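Local coordinates for protein exopolyphosphatase (Cytophaga hutchinsonii, PDB 3MDQ) that probably hydrolyses inorganic polyphosphate chains, releasing orthophosphate from their ends, at residues 5-9 against 303-308; 55-59 against 93-98; 80-86 against 108-114. The contacts are given in a common frame with arbitrary orientation. Numbering follows the deposited sequence.

All three contacts build the half of the molecule carrying the sheet of strands 5-11 and 76-81. Contact 1 lays the C-terminal helix on one face of it; in contact 2, helix 91-102 rests through Leu94 and Ile98 on Met11, which alternates opposite to Ile6 and Val8. These two do not touch: centres about 22 Å apart, nearest atoms about 7 Å. Contact 3 lies about 16 Å from each, between centres. It meets contact 1 at the sheet, with Ile9 O 2.9 Å from Thr80 N, and contact 2 where Ile95 CD1 packs on Val108 CG2 (3.7 Å). A sulfate, probably from the crystallisation liquor, lies about 3 Å from the Thr82 side chain and may mark a phosphate-binding pocket.

Contact 1: residues 5-9 against 303-308; sequences RIGVI and VLYTML
Build residues 5-9 as a regular extended strand, with phi near -120° and psi near 130° from Ile6 to Ile9, and set residues 303-308 as a helical turn above it. The two axes approach to 9.4 Å, and their N-to-C directions make an angle of 141°, so the helix runs obliquely back against the strand. The closest pair of CA atoms, Val8 and Leu304, is 6.9 Å apart. Strand alternation sends the side chains of Ile6 and Val8 toward the helix. Ile6 takes the mt rotamer and reaches deep: its CD1 lies 3.8 Å from Leu304 CD1 and also 3.8 Å from Leu308 CD2, while Ile6 CG2 meets the CE of selenomethionine Met307 at 3.7 Å. Val8, with chi1 t, places CG1 3.8 Å from Val303 CG1, and its CG2 looks at Leu304 CB (4.4 Å). On the helix Leu304 is tp and Leu308 mt; both leave the backbone sideways, then bring one methyl each, Leu304 CD1 and Leu308 CD2, to Ile6 CD1. Met307 is mtp, which curls its tip over Ile6. The interface is wholly apolar and buries 262 Å², both sides summed. Leu304 also rests on Leu19, and Met307 on Ile78, in the flanking strands. A late helix of the chain returning to cover the sheet begun by the first strand fits the two-domain fold of the actin-like ATPase clan.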
loop_
_atom_site.group_PDB
_atom_site.type_symbol
_atom_site.label_atom_id
_atom_site.label_comp_id
_atom_site.label_asym_id
_atom_site.label_seq_id
_atom_site.Cartn_x
_atom_site.Cartn_y
_atom_site.Cartn_z
ATOM N N ARG A 5 -24.721 -1.684 3.966
ATOM C CA ARG A 5 -23.438 -2.293 3.715
ATOM C C ARG A 5 -22.675 -1.526 2.659
ATOM O O ARG A 5 -23.245 -1.063 1.668
ATOM C CB ARG A 5 -23.619 -3.734 3.274
ATOM C CG ARG A 5 -24.236 -4.560 4.347
ATOM C CD ARG A 5 -24.319 -5.981 3.949
ATOM N NE ARG A 5 -24.825 -6.777 5.056
ATOM C CZ ARG A 5 -24.946 -8.092 5.030
ATOM N NH1 ARG A 5 -24.605 -8.774 3.939
ATOM N NH2 ARG A 5 -25.405 -8.730 6.099
ATOM N N ILE A 6 -21.374 -1.407 2.890
ATOM C CA ILE A 6 -20.486 -0.671 1.991
ATOM C C ILE A 6 -19.437 -1.628 1.481
ATOM O O ILE A 6 -18.863 -2.379 2.250
ATOM C CB ILE A 6 -19.782 0.509 2.713
ATOM C CG1 ILE A 6 -20.831 1.543 3.144
ATOM C CG2 ILE A 6 -18.717 1.136 1.815
ATOM C CD1 ILE A 6 -20.274 2.642 4.034
ATOM N N GLY A 7 -19.182 -1.597 0.186
ATOM C CA GLY A 7 -18.115 -2.370 -0.417
ATOM C C GLY A 7 -17.082 -1.434 -1.051
ATOM O O GLY A 7 -17.448 -0.504 -1.784
ATOM N N VAL A 8 -15.802 -1.669 -0.770
ATOM C CA VAL A 8 -14.708 -0.881 -1.303
ATOM C C VAL A 8 -13.749 -1.828 -2.001
ATOM O O VAL A 8 -13.359 -2.844 -1.432
ATOM C CB VAL A 8 -13.940 -0.116 -0.188
ATOM C CG1 VAL A 8 -12.787 0.677 -0.787
ATOM C CG2 VAL A 8 -14.866 0.820 0.586
ATOM N N ILE A 9 -13.362 -1.472 -3.232
ATOM C CA ILE A 9 -12.342 -2.189 -4.003
ATOM C C ILE A 9 -11.162 -1.217 -4.212
ATOM O O ILE A 9 -11.344 -0.095 -4.679
ATOM C CB ILE A 9 -12.851 -2.692 -5.368
ATOM C CG1 ILE A 9 -13.977 -3.697 -5.174
ATOM C CG2 ILE A 9 -11.675 -3.274 -6.209
ATOM C CD1 ILE A 9 -14.799 -4.019 -6.439
ATOM N N VAL A 303 -10.974 5.012 2.497
ATOM C CA VAL A 303 -12.168 5.238 1.671
ATOM C C VAL A 303 -13.447 5.014 2.495
ATOM O O VAL A 303 -14.368 5.852 2.501
ATOM C CB VAL A 303 -12.119 4.364 0.397
ATOM C CG1 VAL A 303 -13.472 4.335 -0.313
ATOM C CG2 VAL A 303 -11.002 4.836 -0.542
ATOM N N LEU A 304 -13.511 3.869 3.188
ATOM C CA LEU A 304 -14.652 3.539 4.046
ATOM C C LEU A 304 -14.906 4.635 5.056
ATOM O O LEU A 304 -16.039 5.114 5.176
ATOM C CB LEU A 304 -14.416 2.211 4.744
ATOM C CG LEU A 304 -15.398 1.840 5.849
ATOM C CD1 LEU A 304 -16.814 1.615 5.316
ATOM C CD2 LEU A 304 -14.871 0.619 6.623
ATOM N N TYR A 305 -13.856 5.055 5.767
ATOM C CA TYR A 305 -14.096 6.000 6.861
ATOM C C TYR A 305 -14.392 7.414 6.343
ATOM O O TYR A 305 -15.135 8.157 6.974
ATOM C CB TYR A 305 -12.972 5.957 7.886
ATOM C CG TYR A 305 -13.119 4.771 8.805
ATOM C CD1 TYR A 305 -14.005 4.823 9.870
ATOM C CD2 TYR A 305 -12.439 3.589 8.593
ATOM C CE1 TYR A 305 -14.191 3.730 10.715
ATOM C CE2 TYR A 305 -12.665 2.461 9.438
ATOM C CZ TYR A 305 -13.524 2.569 10.485
ATOM O OH TYR A 305 -13.720 1.479 11.327
ATOM N N THR A 306 -13.869 7.753 5.176
ATOM C CA THR A 306 -14.212 9.008 4.502
ATOM C C THR A 306 -15.693 9.002 4.167
ATOM O O THR A 306 -16.414 9.966 4.423
ATOM C CB THR A 306 -13.309 9.245 3.265
ATOM O OG1 THR A 306 -11.967 9.379 3.720
ATOM C CG2 THR A 306 -13.690 10.491 2.510
HETATM N N MSE A 307 -16.181 7.865 3.662
HETATM C CA MSE A 307 -17.623 7.690 3.366
HETATM C C MSE A 307 -18.462 7.811 4.645
HETATM O O MSE A 307 -19.485 8.477 4.642
HETATM C CB MSE A 307 -17.884 6.346 2.675
HETATM C CG MSE A 307 -17.374 6.334 1.252
HETATM SE SE MSE A 307 -17.373 4.509 0.504
HETATM C CE MSE A 307 -19.345 4.397 0.276
ATOM N N LEU A 308 -18.051 7.144 5.708
ATOM C CA LEU A 308 -18.772 7.192 6.971
ATOM C C LEU A 308 -18.753 8.605 7.572
ATOM O O LEU A 308 -19.720 9.012 8.245
ATOM C CB LEU A 308 -18.212 6.176 7.983
ATOM C CG LEU A 308 -18.349 4.680 7.598
ATOM C CD1 LEU A 308 -17.693 3.768 8.617
ATOM C CD2 LEU A 308 -19.840 4.342 7.384
#

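Contact 2: residues 55-59 against 93-98; sequences MDRAL and VLIDRI
Leu59 CD2 and Leu94 CD1, just 3.4 Å apart, form the heart of this helix pair. Leu94 adopts the tp rotamer and also brings CD1 to 4.1 Å from Ala58 CB; Leu59 is mm (chi1 -90°, chi2 -72°), which turns CD2 to within 3.9 Å of Ile98 CG1. One turn earlier, selenomethionine Met55 (mtm) directs its CA-to-CB bond toward the other helix and places SE 3.9 Å from Leu94 CB and 3.8 Å from Val93 CG1. Both segments are regular alpha-helix. Their axes come to 10.6 Å and run nearly alongside each other, crossing at -30°, so the register repeats after a turn: Met55 opposite Leu94 (CA atoms 6.3 Å apart) and Leu59 opposite Ile98 (6.6 Å). These are the connecting helices of the alpha/beta sheet: helix 52-71 leads into strand 76-81, and helix 91-102 belongs to the crossover from that strand to 106-108, its Leu94 and Ile98 resting on Met11 of strand 5-11. Outward, Arg97 extends fully (mttt) over the flank of Met55, whose CE is 3.8 Å from Arg97 NH1. At the solvent edge a water bridges the helices, accepting from Arg97 NH1 (2.9 Å) and donating to Asp56 OD1 (2.8 Å). Asp56 OD1 and Arg97 NH1 themselves stay 4.5 Å apart, beyond a salt bridge; Arg97 forms its salt bridge with Glu52.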
loop_
_atom_site.group_PDB
_atom_site.type_symbol
_atom_site.label_atom_id
_atom_site.label_comp_id
_atom_site.label_asym_id
_atom_site.label_seq_id
_atom_site.Cartn_x
_atom_site.Cartn_y
_atom_site.Cartn_z
HETATM N N MSE A 55 -4.756 -6.782 -18.027
HETATM C CA MSE A 55 -6.176 -6.404 -18.065
HETATM C C MSE A 55 -7.059 -7.618 -17.874
HETATM O O MSE A 55 -8.074 -7.536 -17.171
HETATM C CB MSE A 55 -6.544 -5.646 -19.356
HETATM C CG MSE A 55 -5.883 -4.307 -19.406
HETATM SE SE MSE A 55 -6.590 -3.082 -20.746
HETATM C CE MSE A 55 -5.562 -3.781 -22.277
ATOM N N ASP A 56 -6.688 -8.742 -18.490
ATOM C CA ASP A 56 -7.455 -9.975 -18.331
ATOM C C ASP A 56 -7.433 -10.498 -16.885
ATOM O O ASP A 56 -8.461 -10.945 -16.358
ATOM C CB ASP A 56 -6.950 -11.040 -19.307
ATOM C CG ASP A 56 -7.412 -10.780 -20.715
ATOM O OD1 ASP A 56 -8.294 -9.906 -20.899
ATOM O OD2 ASP A 56 -6.878 -11.418 -21.640
ATOM N N ARG A 57 -6.280 -10.422 -16.223
ATOM C CA ARG A 57 -6.205 -10.779 -14.797
ATOM C C ARG A 57 -7.091 -9.852 -13.959
ATOM O O ARG A 57 -7.785 -10.299 -13.040
ATOM C CB ARG A 57 -4.762 -10.774 -14.257
ATOM C CG ARG A 57 -3.875 -11.857 -14.834
ATOM C CD ARG A 57 -2.503 -11.892 -14.169
ATOM N NE ARG A 57 -1.673 -10.712 -14.358
ATOM C CZ ARG A 57 -0.805 -10.523 -15.344
ATOM N NH1 ARG A 57 -0.619 -11.435 -16.304
ATOM N NH2 ARG A 57 -0.064 -9.425 -15.356
ATOM N N ALA A 58 -7.026 -8.560 -14.244
ATOM C CA ALA A 58 -7.847 -7.577 -13.525
ATOM C C ALA A 58 -9.356 -7.892 -13.649
ATOM O O ALA A 58 -10.081 -7.879 -12.651
ATOM C CB ALA A 58 -7.553 -6.099 -13.993
ATOM N N LEU A 59 -9.797 -8.171 -14.867
ATOM C CA LEU A 59 -11.196 -8.518 -15.101
ATOM C C LEU A 59 -11.588 -9.814 -14.413
ATOM O O LEU A 59 -12.674 -9.919 -13.847
ATOM C CB LEU A 59 -11.558 -8.589 -16.589
ATOM C CG LEU A 59 -12.040 -7.303 -17.233
ATOM C CD1 LEU A 59 -13.419 -6.980 -16.729
ATOM C CD2 LEU A 59 -11.111 -6.156 -16.970
ATOM N N VAL A 93 -9.457 1.810 -21.713
ATOM C CA VAL A 93 -9.851 0.496 -22.225
ATOM C C VAL A 93 -10.258 -0.404 -21.048
ATOM O O VAL A 93 -11.305 -1.066 -21.086
ATOM C CB VAL A 93 -8.686 -0.178 -23.008
ATOM C CG1 VAL A 93 -8.994 -1.639 -23.329
ATOM C CG2 VAL A 93 -8.371 0.631 -24.309
ATOM N N LEU A 94 -9.402 -0.464 -20.035
ATOM C CA LEU A 94 -9.675 -1.260 -18.823
ATOM C C LEU A 94 -10.941 -0.792 -18.094
ATOM O O LEU A 94 -11.782 -1.622 -17.716
ATOM C CB LEU A 94 -8.470 -1.278 -17.883
ATOM C CG LEU A 94 -8.673 -2.053 -16.562
ATOM C CD1 LEU A 94 -9.058 -3.507 -16.860
ATOM C CD2 LEU A 94 -7.365 -1.979 -15.668
ATOM N N ILE A 95 -11.093 0.521 -17.917
ATOM C CA ILE A 95 -12.239 1.086 -17.222
ATOM C C ILE A 95 -13.530 0.731 -17.953
ATOM O O ILE A 95 -14.498 0.323 -17.342
ATOM C CB ILE A 95 -12.050 2.601 -17.087
ATOM C CG1 ILE A 95 -10.907 2.888 -16.107
ATOM C CG2 ILE A 95 -13.345 3.311 -16.603
ATOM C CD1 ILE A 95 -10.496 4.349 -16.068
ATOM N N ASP A 96 -13.517 0.818 -19.272
ATOM C CA ASP A 96 -14.732 0.549 -20.057
ATOM C C ASP A 96 -15.057 -0.958 -20.041
ATOM O O ASP A 96 -16.230 -1.355 -19.976
ATOM C CB ASP A 96 -14.576 1.038 -21.481
ATOM C CG ASP A 96 -14.617 2.559 -21.589
ATOM O OD1 ASP A 96 -14.861 3.267 -20.573
ATOM O OD2 ASP A 96 -14.377 3.061 -22.707
ATOM N N ARG A 97 -14.017 -1.793 -20.087
ATOM C CA ARG A 97 -14.226 -3.259 -20.000
ATOM C C ARG A 97 -14.834 -3.623 -18.645
ATOM O O ARG A 97 -15.732 -4.452 -18.575
ATOM C CB ARG A 97 -12.946 -4.050 -20.288
ATOM C CG ARG A 97 -12.463 -3.980 -21.733
ATOM C CD ARG A 97 -11.170 -4.770 -21.951
ATOM N NE ARG A 97 -10.586 -4.619 -23.289
ATOM C CZ ARG A 97 -9.391 -5.128 -23.652
ATOM N NH1 ARG A 97 -8.678 -5.816 -22.803
ATOM N NH2 ARG A 97 -8.926 -4.910 -24.861
ATOM N N ILE A 98 -14.368 -2.992 -17.570
ATOM C CA ILE A 98 -14.910 -3.232 -16.240
ATOM C C ILE A 98 -16.395 -2.830 -16.166
ATOM O O ILE A 98 -17.232 -3.536 -15.594
ATOM C CB ILE A 98 -14.075 -2.532 -15.124
ATOM C CG1 ILE A 98 -12.690 -3.173 -15.085
ATOM C CG2 ILE A 98 -14.821 -2.595 -13.767
ATOM C CD1 ILE A 98 -11.631 -2.389 -14.249
HETATM O O HOH W 1 -9.451 -7.395 -20.459
#

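Contact 3: residues 80-86 against 108-114; sequences TGTSAVR and VIDGARE
Val108 opens the second segment as the parallel bridge partner of Gly81 (CA atoms 4.6 Å apart), the product of a beta-alpha-beta crossover. Its CA makes a CA-H...O contact with Gly81 O at 3.5 Å, while Val108 CG2 packs on Val85 CG1 (4.0 Å) and Val108 CG1 on Arg86 CB (3.7 Å). A CB on Gly81 would run into Val85. Next, Ile109 N donates to Gly81 O (3.1 Å). Its side chain (pt) lays CG1 3.7 Å from Thr82 CG2, and Ile109 O accepts from Arg86 NH1 at 2.9 Å. Asp110, in the N-cap position with chi1 p, takes the bond from Arg113 N on its OD1 (2.9 Å) and starts the helix. Gly111 N then lies over one face of the Arg86 guanidinium, 3.6 Å from Arg86 NH1. A turn on, Glu114 (chi1 and chi2 both t) reaches back: Glu114 OE1 receives Arg86 NH1 at 2.9 Å and Arg86 NH2 at 3.0 Å, a salt bridge, while a water accepting from Ser83 N (3.0 Å) donates to Glu114 OE2 (2.6 Å). Arg86, near the end of helix 83-87, takes chi1 p, and its NH2 also salt-bridges Glu160 beyond the other domain's strand 153-159. One guanidinium thus joins that helix end to the start of helix 111-125 and probably offsets part of the negative charge where Glu114 lies near Glu144, beside a sulfate held weakly by Thr82.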
loop_
_atom_site.group_PDB
_atom_site.type_symbol
_atom_site.label_atom_id
_atom_site.label_comp_id
_atom_site.label_asym_id
_atom_site.label_seq_id
_atom_site.Cartn_x
_atom_site.Cartn_y
_atom_site.Cartn_z
ATOM N N THR A 80 -11.617 2.170 -6.510
ATOM C CA THR A 80 -10.670 3.212 -6.814
ATOM C C THR A 80 -9.581 2.607 -7.700
ATOM O O THR A 80 -9.221 1.449 -7.573
ATOM C CB THR A 80 -10.028 3.812 -5.554
ATOM O OG1 THR A 80 -9.357 2.771 -4.828
ATOM C CG2 THR A 80 -11.078 4.497 -4.650
ATOM N N GLY A 81 -9.112 3.383 -8.644
ATOM C CA GLY A 81 -7.938 3.034 -9.439
ATOM C C GLY A 81 -6.814 4.000 -9.076
ATOM O O GLY A 81 -7.022 5.211 -9.077
ATOM N N THR A 82 -5.621 3.471 -8.810
ATOM C CA THR A 82 -4.495 4.298 -8.332
ATOM C C THR A 82 -3.309 4.227 -9.322
ATOM O O THR A 82 -3.540 4.411 -10.520
ATOM C CB THR A 82 -4.118 3.916 -6.919
ATOM O OG1 THR A 82 -3.868 2.493 -6.823
ATOM C CG2 THR A 82 -5.266 4.379 -5.946
ATOM N N SER A 83 -2.063 4.072 -8.864
ATOM C CA SER A 83 -0.885 4.325 -9.724
ATOM C C SER A 83 -0.931 3.635 -11.115
ATOM O O SER A 83 -0.726 4.288 -12.138
ATOM C CB SER A 83 0.369 3.864 -8.998
ATOM O OG SER A 83 1.512 4.116 -9.794
ATOM N N ALA A 84 -1.088 2.326 -11.163
ATOM C CA ALA A 84 -1.027 1.645 -12.453
ATOM C C ALA A 84 -2.185 2.082 -13.370
ATOM O O ALA A 84 -2.033 2.184 -14.577
ATOM C CB ALA A 84 -1.038 0.132 -12.298
ATOM N N VAL A 85 -3.336 2.356 -12.790
ATOM C CA VAL A 85 -4.499 2.784 -13.575
ATOM C C VAL A 85 -4.298 4.208 -14.073
ATOM O O VAL A 85 -4.352 4.495 -15.293
ATOM C CB VAL A 85 -5.787 2.665 -12.766
ATOM C CG1 VAL A 85 -6.988 3.229 -13.550
ATOM C CG2 VAL A 85 -6.073 1.203 -12.339
ATOM N N ARG A 86 -3.963 5.141 -13.199
ATOM C CA ARG A 86 -3.817 6.522 -13.651
ATOM C C ARG A 86 -2.621 6.740 -14.615
ATOM O O ARG A 86 -2.673 7.649 -15.450
ATOM C CB ARG A 86 -3.768 7.504 -12.468
ATOM C CG ARG A 86 -2.566 7.446 -11.642
ATOM C CD ARG A 86 -2.668 8.406 -10.414
ATOM N NE ARG A 86 -1.591 8.091 -9.509
ATOM C CZ ARG A 86 -1.706 7.602 -8.279
ATOM N NH1 ARG A 86 -2.874 7.435 -7.707
ATOM N NH2 ARG A 86 -0.607 7.279 -7.605
ATOM N N VAL A 108 -10.878 6.981 -10.671
ATOM C CA VAL A 108 -9.451 7.171 -10.762
ATOM C C VAL A 108 -9.084 8.323 -9.828
ATOM O O VAL A 108 -9.643 9.424 -9.920
ATOM C CB VAL A 108 -9.002 7.480 -12.177
ATOM C CG1 VAL A 108 -7.479 7.730 -12.194
ATOM C CG2 VAL A 108 -9.459 6.336 -13.172
ATOM N N ILE A 109 -8.196 8.039 -8.886
ATOM C CA ILE A 109 -7.771 9.082 -7.935
ATOM C C ILE A 109 -6.302 9.389 -8.126
ATOM O O ILE A 109 -5.467 8.473 -8.365
ATOM C CB ILE A 109 -8.101 8.717 -6.482
ATOM C CG1 ILE A 109 -7.386 7.456 -6.085
ATOM C CG2 ILE A 109 -9.665 8.560 -6.259
ATOM C CD1 ILE A 109 -7.400 7.172 -4.531
ATOM N N ASP A 110 -5.971 10.681 -8.023
ATOM C CA ASP A 110 -4.600 11.093 -8.171
ATOM C C ASP A 110 -3.792 10.778 -6.898
ATOM O O ASP A 110 -4.349 10.328 -5.876
ATOM C CB ASP A 110 -4.461 12.559 -8.628
ATOM C CG ASP A 110 -4.917 13.579 -7.631
ATOM O OD1 ASP A 110 -5.013 13.355 -6.397
ATOM O OD2 ASP A 110 -5.156 14.719 -8.116
ATOM N N GLY A 111 -2.488 10.909 -7.002
ATOM C CA GLY A 111 -1.599 10.536 -5.898
ATOM C C GLY A 111 -1.851 11.345 -4.615
ATOM O O GLY A 111 -1.840 10.749 -3.522
ATOM N N ALA A 112 -2.129 12.642 -4.748
ATOM C CA ALA A 112 -2.391 13.499 -3.593
ATOM C C ALA A 112 -3.605 12.968 -2.853
ATOM O O ALA A 112 -3.613 12.839 -1.629
ATOM C CB ALA A 112 -2.589 15.012 -3.996
ATOM N N ARG A 113 -4.667 12.657 -3.600
ATOM C CA ARG A 113 -5.910 12.238 -2.962
ATOM C C ARG A 113 -5.755 10.865 -2.373
ATOM O O ARG A 113 -6.276 10.576 -1.289
ATOM C CB ARG A 113 -7.032 12.194 -3.985
ATOM C CG ARG A 113 -8.399 11.885 -3.419
ATOM C CD ARG A 113 -8.817 12.928 -2.434
ATOM N NE ARG A 113 -10.115 12.615 -1.815
ATOM C CZ ARG A 113 -10.416 12.926 -0.562
ATOM N NH1 ARG A 113 -9.532 13.489 0.224
ATOM N NH2 ARG A 113 -11.602 12.607 -0.053
ATOM N N GLU A 114 -5.021 9.994 -3.064
ATOM C CA GLU A 114 -4.681 8.663 -2.536
ATOM C C GLU A 114 -3.970 8.789 -1.158
ATOM O O GLU A 114 -4.319 8.100 -0.196
ATOM C CB GLU A 114 -3.785 7.897 -3.529
ATOM C CG GLU A 114 -3.440 6.511 -3.122
ATOM C CD GLU A 114 -2.571 5.778 -4.147
ATOM O OE1 GLU A 114 -2.141 6.415 -5.134
ATOM O OE2 GLU A 114 -2.276 4.553 -3.944
HETATM O O HOH W 2 -0.999 3.620 -6.058
#